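Local coordinates for protein flavin-containing monooxygenase (Allium sativum, PDB 6WPU) that probably oxygenates the sulfur of S-allyl-L-cysteine, using bound FAD as its flavin cofactor, at residues A26-G31 / K144-V149; L35-E40 / A175-N180; P301-N306 / P330-V335. One frame throughout, in Å; residues are numbered along the deposited sequence.

Contact 1. Residues A26-G31 / K144-V149; sequences AIIGAG and KEVVRV. With FAD (flavin-adenine dinucleotide), chain B.
Ile28 and Val146 meet at the N1A/N6A edge of the FAD adenine, Ile28 CG2 over the face of the base near N1A and Val146 at its rim. Val146 N donates to FAD N1A at 2.9 Å (159° at the hydrogen), and FAD N6A donates back to Val146 O at 2.9 Å (166°). Both polar positions on this edge of the base are thus held by one residue. Beside these bonds, the side chains of Ile28 and Val146 cross at about a right angle, Ile28 CG2 lying 4.0 Å from Val146 CG2. With CG1 beside its own backbone N (chi1 -56°) and the chain extended beyond it, Ile28 carries its CD1 to 3.8 Å from Val149 CG2. Cutting Ile28 back to an alanine would strip off all three outer carbons and is likely to leave a gap facing Val146 CG2, Val149 CG2 and the face of the adenine at N1A. Gly29 CA comes within 3.2 Å of FAD O4B, and a side chain at Gly29 would run into that ribose oxygen. At Gly31, just before helix 32-43, one would likewise strike FAD O5B. This strand-turn-helix fits the GxGxxG sequence of a Rossmann-type dinucleotide-binding fold. The segments meet through apolar groups and the adenine edge through directed bonds, consistent with the base being recognised chiefly through backbone groups, with side chains adding apolar packing.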
loop_
_atom_site.group_PDB
_atom_site.type_symbol
_atom_site.label_atom_id
_atom_site.label_comp_id
_atom_site.label_asym_id
_atom_site.label_seq_id
_atom_site.Cartn_x
_atom_site.Cartn_y
_atom_site.Cartn_z
ATOM N N ALA A 26 -14.294 -15.649 4.261
ATOM C CA ALA A 26 -14.358 -14.290 4.786
ATOM C C ALA A 26 -13.321 -13.418 4.092
ATOM O O ALA A 26 -12.191 -13.853 3.837
ATOM C CB ALA A 26 -14.126 -14.263 6.295
ATOM N N ILE A 27 -13.716 -12.185 3.788
ATOM C CA ILE A 27 -12.816 -11.163 3.274
ATOM C C ILE A 27 -12.758 -10.039 4.295
ATOM O O ILE A 27 -13.792 -9.449 4.643
ATOM C CB ILE A 27 -13.260 -10.642 1.904
ATOM C CG1 ILE A 27 -13.243 -11.794 0.905
ATOM C CG2 ILE A 27 -12.341 -9.501 1.432
ATOM C CD1 ILE A 27 -14.081 -11.527 -0.250
ATOM N N ILE A 28 -11.563 -9.752 4.784
ATOM C CA ILE A 28 -11.371 -8.724 5.796
ATOM C C ILE A 28 -10.833 -7.495 5.083
ATOM O O ILE A 28 -9.650 -7.442 4.740
ATOM C CB ILE A 28 -10.438 -9.196 6.911
ATOM C CG1 ILE A 28 -10.992 -10.483 7.525
ATOM C CG2 ILE A 28 -10.283 -8.104 7.983
ATOM C CD1 ILE A 28 -10.086 -11.058 8.549
ATOM N N GLY A 29 -11.711 -6.525 4.848
ATOM C CA GLY A 29 -11.398 -5.219 4.277
ATOM C C GLY A 29 -12.019 -5.092 2.895
ATOM O O GLY A 29 -12.068 -6.059 2.127
ATOM N N ALA A 30 -12.521 -3.898 2.576
ATOM C CA ALA A 30 -13.070 -3.618 1.250
ATOM C C ALA A 30 -12.392 -2.408 0.611
ATOM O O ALA A 30 -13.044 -1.544 0.011
ATOM C CB ALA A 30 -14.583 -3.416 1.312
ATOM N N GLY A 31 -11.064 -2.316 0.750
ATOM C CA GLY A 31 -10.270 -1.493 -0.139
ATOM C C GLY A 31 -10.132 -2.203 -1.472
ATOM O O GLY A 31 -10.829 -3.183 -1.757
ATOM N N LYS A 144 -18.465 -2.913 10.043
ATOM C CA LYS A 144 -18.253 -4.175 10.736
ATOM C C LYS A 144 -16.755 -4.340 10.867
ATOM O O LYS A 144 -16.080 -4.665 9.884
ATOM C CB LYS A 144 -18.859 -5.361 9.974
ATOM C CG LYS A 144 -20.368 -5.507 10.042
ATOM C CD LYS A 144 -20.738 -6.921 9.594
ATOM C CE LYS A 144 -22.055 -6.976 8.846
ATOM N NZ LYS A 144 -23.246 -6.978 9.736
ATOM N N GLU A 145 -16.234 -4.130 12.068
ATOM C CA GLU A 145 -14.801 -4.220 12.299
ATOM C C GLU A 145 -14.452 -5.607 12.819
ATOM O O GLU A 145 -14.934 -6.019 13.882
ATOM C CB GLU A 145 -14.336 -3.151 13.287
ATOM C CG GLU A 145 -12.833 -3.154 13.459
ATOM C CD GLU A 145 -12.378 -2.207 14.563
ATOM O OE1 GLU A 145 -13.134 -1.267 14.904
ATOM O OE2 GLU A 145 -11.270 -2.423 15.101
ATOM N N VAL A 146 -13.616 -6.324 12.076
ATOM C CA VAL A 146 -13.170 -7.636 12.525
ATOM C C VAL A 146 -12.219 -7.438 13.694
ATOM O O VAL A 146 -11.203 -6.747 13.564
ATOM C CB VAL A 146 -12.495 -8.396 11.383
ATOM C CG1 VAL A 146 -11.890 -9.680 11.907
ATOM C CG2 VAL A 146 -13.501 -8.667 10.264
ATOM N N VAL A 147 -12.555 -8.015 14.849
ATOM C CA VAL A 147 -11.726 -7.861 16.045
ATOM C C VAL A 147 -11.054 -9.151 16.450
ATOM O O VAL A 147 -10.122 -9.111 17.261
ATOM C CB VAL A 147 -12.526 -7.292 17.240
ATOM C CG1 VAL A 147 -12.992 -5.864 16.946
ATOM C CG2 VAL A 147 -13.726 -8.185 17.573
ATOM N N ARG A 148 -11.471 -10.291 15.901
ATOM C CA ARG A 148 -10.888 -11.559 16.307
ATOM C C ARG A 148 -11.101 -12.590 15.208
ATOM O O ARG A 148 -12.211 -12.723 14.692
ATOM C CB ARG A 148 -11.510 -12.014 17.618
ATOM C CG ARG A 148 -10.734 -13.048 18.348
ATOM C CD ARG A 148 -11.344 -13.282 19.713
ATOM N NE ARG A 148 -10.778 -14.460 20.352
ATOM C CZ ARG A 148 -9.648 -14.461 21.052
ATOM N NH1 ARG A 148 -8.957 -13.337 21.207
ATOM N NH2 ARG A 148 -9.209 -15.592 21.596
ATOM N N VAL A 149 -10.032 -13.302 14.850
ATOM C CA VAL A 149 -10.064 -14.379 13.870
ATOM C C VAL A 149 -9.367 -15.578 14.494
ATOM O O VAL A 149 -8.168 -15.509 14.796
ATOM C CB VAL A 149 -9.380 -13.976 12.553
ATOM C CG1 VAL A 149 -9.392 -15.124 11.560
ATOM C CG2 VAL A 149 -10.072 -12.767 11.944
HETATM P PA FAD B . -6.397 -0.306 1.869
HETATM O O1A FAD B . -6.680 0.743 0.793
HETATM O O2A FAD B . -5.768 0.066 3.116
HETATM O O5B FAD B . -7.659 -0.974 2.370
HETATM C C5B FAD B . -7.805 -1.835 3.493
HETATM C C4B FAD B . -9.270 -1.851 3.984
HETATM O O4B FAD B . -9.515 -2.766 5.016
HETATM C C3B FAD B . -9.741 -0.504 4.463
HETATM O O3B FAD B . -10.931 -0.144 3.841
HETATM C C2B FAD B . -9.961 -0.682 5.924
HETATM O O2B FAD B . -10.972 0.115 6.428
HETATM C C1B FAD B . -10.313 -2.140 5.984
HETATM N N9A FAD B . -10.031 -2.761 7.258
HETATM C C8A FAD B . -8.836 -2.663 7.960
HETATM N N7A FAD B . -8.922 -3.359 9.100
HETATM C C5A FAD B . -10.194 -3.927 9.205
HETATM C C6A FAD B . -10.838 -4.720 10.152
HETATM N N6A FAD B . -10.167 -5.143 11.358
HETATM N N1A FAD B . -12.101 -5.128 9.932
HETATM C C2A FAD B . -12.784 -4.758 8.818
HETATM N N3A FAD B . -12.204 -3.984 7.871
HETATM C C4A FAD B . -10.922 -3.555 8.034
HETATM N N1 FAD B . -1.143 2.641 -5.672
HETATM C C2 FAD B . -1.388 2.968 -7.053
HETATM O O2 FAD B . -1.799 2.012 -7.916
HETATM N N3 FAD B . -1.108 4.226 -7.536
HETATM C C4 FAD B . -0.666 5.216 -6.685
HETATM O O4 FAD B . -0.396 6.469 -7.128
HETATM C C4X FAD B . -0.628 4.995 -5.226
HETATM N N5 FAD B . -0.416 6.060 -4.359
HETATM C C5X FAD B . -0.426 5.831 -2.987
HETATM C C6 FAD B . -0.199 6.904 -2.112
HETATM C C7 FAD B . -0.224 6.675 -0.741
HETATM C C7M FAD B . 0.032 7.832 0.188
HETATM C C8 FAD B . -0.466 5.399 -0.238
HETATM C C8M FAD B . -0.487 5.122 1.231
HETATM C C9 FAD B . -0.688 4.326 -1.109
HETATM C C9A FAD B . -0.669 4.541 -2.479
HETATM N N10 FAD B . -0.916 3.443 -3.372
HETATM C C10 FAD B . -0.905 3.661 -4.757
HETATM C "C1'" FAD B . -1.125 2.086 -2.842
HETATM C "C2'" FAD B . -2.471 1.711 -2.259
HETATM O "O2'" FAD B . -2.274 1.196 -1.008
HETATM C "C3'" FAD B . -3.002 0.609 -3.148
HETATM O "O3'" FAD B . -3.338 1.283 -4.299
HETATM C "C4'" FAD B . -4.235 -0.123 -2.632
HETATM O "O4'" FAD B . -5.151 0.832 -2.242
HETATM C "C5'" FAD B . -4.007 -1.151 -1.519
HETATM O "O5'" FAD B . -5.299 -1.353 -1.024
HETATM P P FAD B . -5.797 -2.329 0.121
HETATM O O1P FAD B . -7.252 -2.863 -0.162
HETATM O O2P FAD B . -4.625 -3.376 0.291
HETATM O O3P FAD B . -5.500 -1.448 1.478
#

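Contact 2. Residues L35-E40 / A175-N180; sequences LVTARE and AVVVCN. With FAD (flavin-adenine dinucleotide), chain B.
Thr37, on the face of helix 32-43 turned to the sheet, reaches to Val177 and Cys179 of the segment 175-180. Its CB points toward that segment and lies 4.1 Å from Cys179 SG. There the side chain forks. The hydroxyl branch, OG1, stands beside the backbone N of its own residue (chi1 -65°) and comes within 3.6 Å of Cys179 SG; its hydrogen-bonding partner is Ala33 O, one turn back in the helix. The methyl branch, CG2, is turned to the other neighbour and meets Val177 CG1 tip to tip at 3.8 Å, with Val177 CB a little farther off. One threonine therefore bridges two residues that face the helix from the same side of the strand and its continuation. Val335 also packs against Thr37 and Val177, extending the apolar layer toward strand 332-334.

On the same helix, Arg39 grips Glu40 side-on: NE and NH2 both reach OE2, from opposite faces of the carboxylate plane, Arg39 NH2 forming the salt bridge to Glu40 OE2 at 2.8 Å. Asp102 and Glu348 are further partners of this guanidinium, while Lys352 and Arg43 pair with Glu40, so the two residues belong to a wider charge network. Past Cys179 the backbone turns to the cofactor, Asn180 O lying 3.3 Å from FAD C5B. A helix laid over a parallel sheet, with the dinucleotide at the C-terminal ends of the strands, is the arrangement of a Rossmann-type FAD-binding domain.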
loop_
_atom_site.group_PDB
_atom_site.type_symbol
_atom_site.label_atom_id
_atom_site.label_comp_id
_atom_site.label_asym_id
_atom_site.label_seq_id
_atom_site.Cartn_x
_atom_site.Cartn_y
_atom_site.Cartn_z
ATOM N N LEU A 35 -11.980 -5.670 -2.586
ATOM C CA LEU A 35 -12.939 -5.602 -3.690
ATOM C C LEU A 35 -12.617 -6.631 -4.764
ATOM O O LEU A 35 -13.501 -7.366 -5.218
ATOM C CB LEU A 35 -12.965 -4.199 -4.301
ATOM C CG LEU A 35 -13.537 -3.123 -3.387
ATOM C CD1 LEU A 35 -13.226 -1.750 -3.951
ATOM C CD2 LEU A 35 -15.028 -3.322 -3.232
ATOM N N VAL A 36 -11.358 -6.689 -5.209
ATOM C CA VAL A 36 -11.072 -7.612 -6.299
ATOM C C VAL A 36 -11.064 -9.050 -5.781
ATOM O O VAL A 36 -11.450 -9.980 -6.505
ATOM C CB VAL A 36 -9.767 -7.217 -7.032
ATOM C CG1 VAL A 36 -8.500 -7.553 -6.219
ATOM C CG2 VAL A 36 -9.729 -7.855 -8.427
ATOM N N THR A 37 -10.699 -9.252 -4.510
ATOM C CA THR A 37 -10.754 -10.589 -3.930
ATOM C C THR A 37 -12.187 -11.111 -3.911
ATOM O O THR A 37 -12.436 -12.279 -4.234
ATOM C CB THR A 37 -10.154 -10.592 -2.514
ATOM O OG1 THR A 37 -8.761 -10.275 -2.582
ATOM C CG2 THR A 37 -10.299 -11.973 -1.860
ATOM N N ALA A 38 -13.143 -10.247 -3.553
ATOM C CA ALA A 38 -14.547 -10.639 -3.570
ATOM C C ALA A 38 -14.977 -11.058 -4.966
ATOM O O ALA A 38 -15.679 -12.064 -5.133
ATOM C CB ALA A 38 -15.419 -9.490 -3.067
ATOM N N ARG A 39 -14.564 -10.297 -5.983
ATOM C CA ARG A 39 -14.921 -10.642 -7.355
ATOM C C ARG A 39 -14.327 -11.989 -7.754
ATOM O O ARG A 39 -15.032 -12.857 -8.281
ATOM C CB ARG A 39 -14.459 -9.547 -8.312
ATOM C CG ARG A 39 -14.791 -9.835 -9.773
ATOM C CD ARG A 39 -14.141 -8.791 -10.676
ATOM N NE ARG A 39 -12.735 -9.106 -10.916
ATOM C CZ ARG A 39 -11.954 -8.472 -11.790
ATOM N NH1 ARG A 39 -12.431 -7.459 -12.515
ATOM N NH2 ARG A 39 -10.692 -8.861 -11.942
ATOM N N GLU A 40 -13.037 -12.194 -7.472
ATOM C CA GLU A 40 -12.367 -13.405 -7.939
ATOM C C GLU A 40 -12.871 -14.647 -7.212
ATOM O O GLU A 40 -12.943 -15.720 -7.812
ATOM C CB GLU A 40 -10.850 -13.258 -7.783
ATOM C CG GLU A 40 -10.258 -12.167 -8.676
ATOM C CD GLU A 40 -10.511 -12.425 -10.166
ATOM O OE1 GLU A 40 -10.291 -13.571 -10.616
ATOM O OE2 GLU A 40 -10.945 -11.493 -10.880
ATOM N N ALA A 175 -12.504 -20.494 4.992
ATOM C CA ALA A 175 -11.255 -19.823 4.660
ATOM C C ALA A 175 -11.411 -18.340 4.941
ATOM O O ALA A 175 -12.517 -17.794 4.926
ATOM C CB ALA A 175 -10.853 -20.065 3.193
ATOM N N VAL A 176 -10.283 -17.692 5.210
ATOM C CA VAL A 176 -10.239 -16.265 5.499
ATOM C C VAL A 176 -9.169 -15.640 4.614
ATOM O O VAL A 176 -8.031 -16.123 4.587
ATOM C CB VAL A 176 -9.922 -16.001 6.982
ATOM C CG1 VAL A 176 -9.695 -14.489 7.230
ATOM C CG2 VAL A 176 -11.030 -16.532 7.864
ATOM N N VAL A 177 -9.526 -14.578 3.891
ATOM C CA VAL A 177 -8.562 -13.803 3.118
ATOM C C VAL A 177 -8.394 -12.443 3.787
ATOM O O VAL A 177 -9.358 -11.672 3.894
ATOM C CB VAL A 177 -8.984 -13.634 1.653
ATOM C CG1 VAL A 177 -7.855 -12.987 0.884
ATOM C CG2 VAL A 177 -9.385 -14.976 1.018
ATOM N N VAL A 178 -7.174 -12.134 4.209
ATOM C CA VAL A 178 -6.885 -10.885 4.921
ATOM C C VAL A 178 -6.507 -9.813 3.905
ATOM O O VAL A 178 -5.503 -9.946 3.195
ATOM C CB VAL A 178 -5.769 -11.077 5.958
ATOM C CG1 VAL A 178 -5.424 -9.742 6.652
ATOM C CG2 VAL A 178 -6.187 -12.117 6.999
ATOM N N CYS A 179 -7.320 -8.752 3.827
ATOM C CA CYS A 179 -7.143 -7.668 2.856
ATOM C C CYS A 179 -7.154 -6.305 3.551
ATOM O O CYS A 179 -7.789 -5.353 3.080
ATOM C CB CYS A 179 -8.237 -7.713 1.795
ATOM S SG CYS A 179 -8.348 -9.261 0.875
ATOM N N ASN A 180 -6.475 -6.189 4.688
ATOM C CA ASN A 180 -6.692 -5.043 5.562
ATOM C C ASN A 180 -5.743 -3.882 5.284
ATOM O O ASN A 180 -5.820 -2.862 5.984
ATOM C CB ASN A 180 -6.583 -5.459 7.038
ATOM C CG ASN A 180 -5.159 -5.827 7.444
ATOM O OD1 ASN A 180 -4.472 -6.565 6.744
ATOM N ND2 ASN A 180 -4.704 -5.276 8.567
HETATM P PA FAD B . -6.397 -0.306 1.869
HETATM O O1A FAD B . -6.680 0.743 0.793
HETATM O O2A FAD B . -5.768 0.066 3.116
HETATM O O5B FAD B . -7.659 -0.974 2.370
HETATM C C5B FAD B . -7.805 -1.835 3.493
HETATM C C4B FAD B . -9.270 -1.851 3.984
HETATM O O4B FAD B . -9.515 -2.766 5.016
HETATM C C3B FAD B . -9.741 -0.504 4.463
HETATM O O3B FAD B . -10.931 -0.144 3.841
HETATM C C2B FAD B . -9.961 -0.682 5.924
HETATM O O2B FAD B . -10.972 0.115 6.428
HETATM C C1B FAD B . -10.313 -2.140 5.984
HETATM N N9A FAD B . -10.031 -2.761 7.258
HETATM C C8A FAD B . -8.836 -2.663 7.960
HETATM N N7A FAD B . -8.922 -3.359 9.100
HETATM C C5A FAD B . -10.194 -3.927 9.205
HETATM C C6A FAD B . -10.838 -4.720 10.152
HETATM N N6A FAD B . -10.167 -5.143 11.358
HETATM N N1A FAD B . -12.101 -5.128 9.932
HETATM C C2A FAD B . -12.784 -4.758 8.818
HETATM N N3A FAD B . -12.204 -3.984 7.871
HETATM C C4A FAD B . -10.922 -3.555 8.034
HETATM N N1 FAD B . -1.143 2.641 -5.672
HETATM C C2 FAD B . -1.388 2.968 -7.053
HETATM O O2 FAD B . -1.799 2.012 -7.916
HETATM N N3 FAD B . -1.108 4.226 -7.536
HETATM C C4 FAD B . -0.666 5.216 -6.685
HETATM O O4 FAD B . -0.396 6.469 -7.128
HETATM C C4X FAD B . -0.628 4.995 -5.226
HETATM N N5 FAD B . -0.416 6.060 -4.359
HETATM C C5X FAD B . -0.426 5.831 -2.987
HETATM C C6 FAD B . -0.199 6.904 -2.112
HETATM C C7 FAD B . -0.224 6.675 -0.741
HETATM C C7M FAD B . 0.032 7.832 0.188
HETATM C C8 FAD B . -0.466 5.399 -0.238
HETATM C C8M FAD B . -0.487 5.122 1.231
HETATM C C9 FAD B . -0.688 4.326 -1.109
HETATM C C9A FAD B . -0.669 4.541 -2.479
HETATM N N10 FAD B . -0.916 3.443 -3.372
HETATM C C10 FAD B . -0.905 3.661 -4.757
HETATM C "C1'" FAD B . -1.125 2.086 -2.842
HETATM C "C2'" FAD B . -2.471 1.711 -2.259
HETATM O "O2'" FAD B . -2.274 1.196 -1.008
HETATM C "C3'" FAD B . -3.002 0.609 -3.148
HETATM O "O3'" FAD B . -3.338 1.283 -4.299
HETATM C "C4'" FAD B . -4.235 -0.123 -2.632
HETATM O "O4'" FAD B . -5.151 0.832 -2.242
HETATM C "C5'" FAD B . -4.007 -1.151 -1.519
HETATM O "O5'" FAD B . -5.299 -1.353 -1.024
HETATM P P FAD B . -5.797 -2.329 0.121
HETATM O O1P FAD B . -7.252 -2.863 -0.162
HETATM O O2P FAD B . -4.625 -3.376 0.291
HETATM O O3P FAD B . -5.500 -1.448 1.478
#

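Contact 3. Residues P301-N306 / P330-V335; sequences PFLNTN and PSLSFV. With SO4 (sulfate ion), chain E.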
loop_
_atom_site.group_PDB
_atom_site.type_symbol
_atom_site.label_atom_id
_atom_site.label_comp_id
_atom_site.label_asym_id
_atom_site.label_seq_id
_atom_site.Cartn_x
_atom_site.Cartn_y
_atom_site.Cartn_z
ATOM N N PRO A 301 -4.001 -6.814 14.358
ATOM C CA PRO A 301 -4.317 -7.098 15.772
ATOM C C PRO A 301 -5.387 -8.182 15.954
ATOM O O PRO A 301 -5.377 -8.913 16.954
ATOM C CB PRO A 301 -4.767 -5.731 16.304
ATOM C CG PRO A 301 -5.178 -4.945 15.075
ATOM C CD PRO A 301 -4.300 -5.425 13.967
ATOM N N PHE A 302 -6.273 -8.350 14.987
ATOM C CA PHE A 302 -7.371 -9.293 15.130
ATOM C C PHE A 302 -6.943 -10.738 14.922
ATOM O O PHE A 302 -7.723 -11.651 15.220
ATOM C CB PHE A 302 -8.459 -8.924 14.128
ATOM C CG PHE A 302 -7.929 -8.695 12.736
ATOM C CD1 PHE A 302 -7.712 -9.765 11.884
ATOM C CD2 PHE A 302 -7.614 -7.418 12.294
ATOM C CE1 PHE A 302 -7.212 -9.573 10.591
ATOM C CE2 PHE A 302 -7.119 -7.215 11.006
ATOM C CZ PHE A 302 -6.920 -8.299 10.150
ATOM N N LEU A 303 -5.741 -10.977 14.407
ATOM C CA LEU A 303 -5.406 -12.278 13.848
ATOM C C LEU A 303 -4.718 -13.142 14.900
ATOM O O LEU A 303 -3.640 -12.793 15.390
ATOM C CB LEU A 303 -4.526 -12.105 12.613
ATOM C CG LEU A 303 -4.200 -13.406 11.890
ATOM C CD1 LEU A 303 -5.487 -14.185 11.569
ATOM C CD2 LEU A 303 -3.391 -13.103 10.640
ATOM N N ASN A 304 -5.337 -14.278 15.234
ATOM C CA ASN A 304 -4.809 -15.206 16.232
ATOM C C ASN A 304 -4.440 -16.517 15.549
ATOM O O ASN A 304 -5.321 -17.295 15.174
ATOM C CB ASN A 304 -5.817 -15.426 17.357
ATOM C CG ASN A 304 -6.187 -14.116 18.062
ATOM O OD1 ASN A 304 -7.358 -13.747 18.144
ATOM N ND2 ASN A 304 -5.179 -13.396 18.541
ATOM N N THR A 305 -3.134 -16.758 15.398
ATOM C CA THR A 305 -2.607 -17.959 14.758
ATOM C C THR A 305 -1.730 -18.791 15.691
ATOM O O THR A 305 -1.081 -19.731 15.224
ATOM C CB THR A 305 -1.807 -17.583 13.506
ATOM O OG1 THR A 305 -0.679 -16.765 13.876
ATOM C CG2 THR A 305 -2.686 -16.810 12.536
ATOM N N ASN A 306 -1.687 -18.464 16.988
ATOM C CA ASN A 306 -0.830 -19.155 17.961
ATOM C C ASN A 306 0.647 -19.072 17.579
ATOM O O ASN A 306 1.417 -20.015 17.788
ATOM C CB ASN A 306 -1.256 -20.611 18.144
ATOM C CG ASN A 306 -2.268 -20.777 19.240
ATOM O OD1 ASN A 306 -3.470 -20.651 19.012
ATOM N ND2 ASN A 306 -1.788 -21.055 20.449
ATOM N N PRO A 330 -4.742 -23.873 2.546
ATOM C CA PRO A 330 -5.124 -22.569 1.992
ATOM C C PRO A 330 -6.216 -21.820 2.764
ATOM O O PRO A 330 -6.728 -20.824 2.256
ATOM C CB PRO A 330 -5.649 -22.940 0.616
ATOM C CG PRO A 330 -6.368 -24.285 0.876
ATOM C CD PRO A 330 -5.521 -24.978 1.936
ATOM N N SER A 331 -6.578 -22.293 3.960
ATOM C CA SER A 331 -7.694 -21.686 4.677
ATOM C C SER A 331 -7.362 -20.282 5.197
ATOM O O SER A 331 -8.270 -19.519 5.547
ATOM C CB SER A 331 -8.143 -22.619 5.818
ATOM O OG SER A 331 -7.229 -22.616 6.901
ATOM N N LEU A 332 -6.091 -19.905 5.256
ATOM C CA LEU A 332 -5.751 -18.529 5.590
ATOM C C LEU A 332 -4.812 -18.006 4.514
ATOM O O LEU A 332 -3.867 -18.698 4.124
ATOM C CB LEU A 332 -5.125 -18.429 6.985
ATOM C CG LEU A 332 -4.721 -17.010 7.410
ATOM C CD1 LEU A 332 -5.954 -16.123 7.629
ATOM C CD2 LEU A 332 -3.855 -17.051 8.655
ATOM N N SER A 333 -5.094 -16.804 4.012
ATOM C CA SER A 333 -4.256 -16.185 2.994
ATOM C C SER A 333 -4.293 -14.664 3.145
ATOM O O SER A 333 -5.181 -14.101 3.803
ATOM C CB SER A 333 -4.708 -16.595 1.594
ATOM O OG SER A 333 -6.032 -16.154 1.359
ATOM N N PHE A 334 -3.313 -14.007 2.519
ATOM C CA PHE A 334 -3.162 -12.552 2.579
ATOM C C PHE A 334 -3.076 -11.992 1.169
ATOM O O PHE A 334 -2.284 -12.486 0.358
ATOM C CB PHE A 334 -1.899 -12.146 3.362
ATOM C CG PHE A 334 -1.927 -12.522 4.817
ATOM C CD1 PHE A 334 -1.685 -13.830 5.209
ATOM C CD2 PHE A 334 -2.183 -11.565 5.788
ATOM C CE1 PHE A 334 -1.709 -14.188 6.553
ATOM C CE2 PHE A 334 -2.203 -11.908 7.141
ATOM C CZ PHE A 334 -1.968 -13.224 7.520
ATOM N N VAL A 335 -3.860 -10.948 0.879
ATOM C CA VAL A 335 -3.788 -10.257 -0.408
ATOM C C VAL A 335 -3.191 -8.867 -0.186
ATOM O O VAL A 335 -3.617 -8.132 0.711
ATOM C CB VAL A 335 -5.164 -10.169 -1.094
ATOM C CG1 VAL A 335 -5.080 -9.314 -2.365
ATOM C CG2 VAL A 335 -5.653 -11.555 -1.481
HETATM S S SO4 E . -1.375 -15.070 18.352
HETATM O O1 SO4 E . -0.169 -15.050 19.182
HETATM O O2 SO4 E . -2.072 -13.791 18.523
HETATM O O3 SO4 E . -2.254 -16.180 18.760
HETATM O O4 SO4 E . -0.987 -15.245 16.949
#
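Strand 332-334 is one of the two edge strands of the five-stranded parallel sheet in the FAD-binding fold, and Leu332 and Phe334 on it receive Leu303 and Thr305 from the loop 301-306. Leu303 carries most of the loop's side of the contact. Its CG lies opposite the backbone N across the first torsion (chi1 -176°), which extends the side chain toward the strand. There Leu303 CD2 arrives at the edge of the Phe334 ring, near its plane, 3.4 Å from CZ and 3.9 Å from CE2. The other branch, CD1, lies more loosely against Leu332 CD2 at 4.4 Å. Leu332 uses the same methyl for Thr305, whose CG2 is 4.1 Å away, the two side chains crossing at about a right angle. Thr305 OG1 is engaged by Val309 N farther along the loop.

Phe334 also meets Phe300, the two rings edge-to-face, and the neighbouring Phe302 touches FAD. The backbone amides of Thr305 and Asn306 bind a sulfate ion, probably from the crystallisation liquor: Thr305 N donates to O4 at 3.1 Å (159°) and Asn306 N, in a poorly ordered residue, to O3 at 2.9 Å (140°). The arrangement is a loop laying a leucine and a threonine methyl against the edge strand of a Rossmann-type parallel sheet, as in the FAD-binding domain of flavin-containing monooxygenases.

In the fold
From the N terminus, strand 24-28 and helix 32-43 follow each other and supply the first halves of contacts 1 and 2. Contact 1 closes first, when the chain returns at 144-149 after 112 residues; contact 2 closes at 175-180, so the two loops cross. Contact 3 comes later in series, joining 301-306 to 330-335 over a short span. Strands 24-28, 175-178 and 332-334 lie side by side in the parallel sheet, with Ala26 O hydrogen-bonded to Val177 N and Val176 N to Ser331 O. Backbone hydrogen bonds join Phe302 and Asn304 to Val149, tying contact 3 to strand 144-151 of the antiparallel sheet. All three reach the FAD site, contact 3 through Phe302.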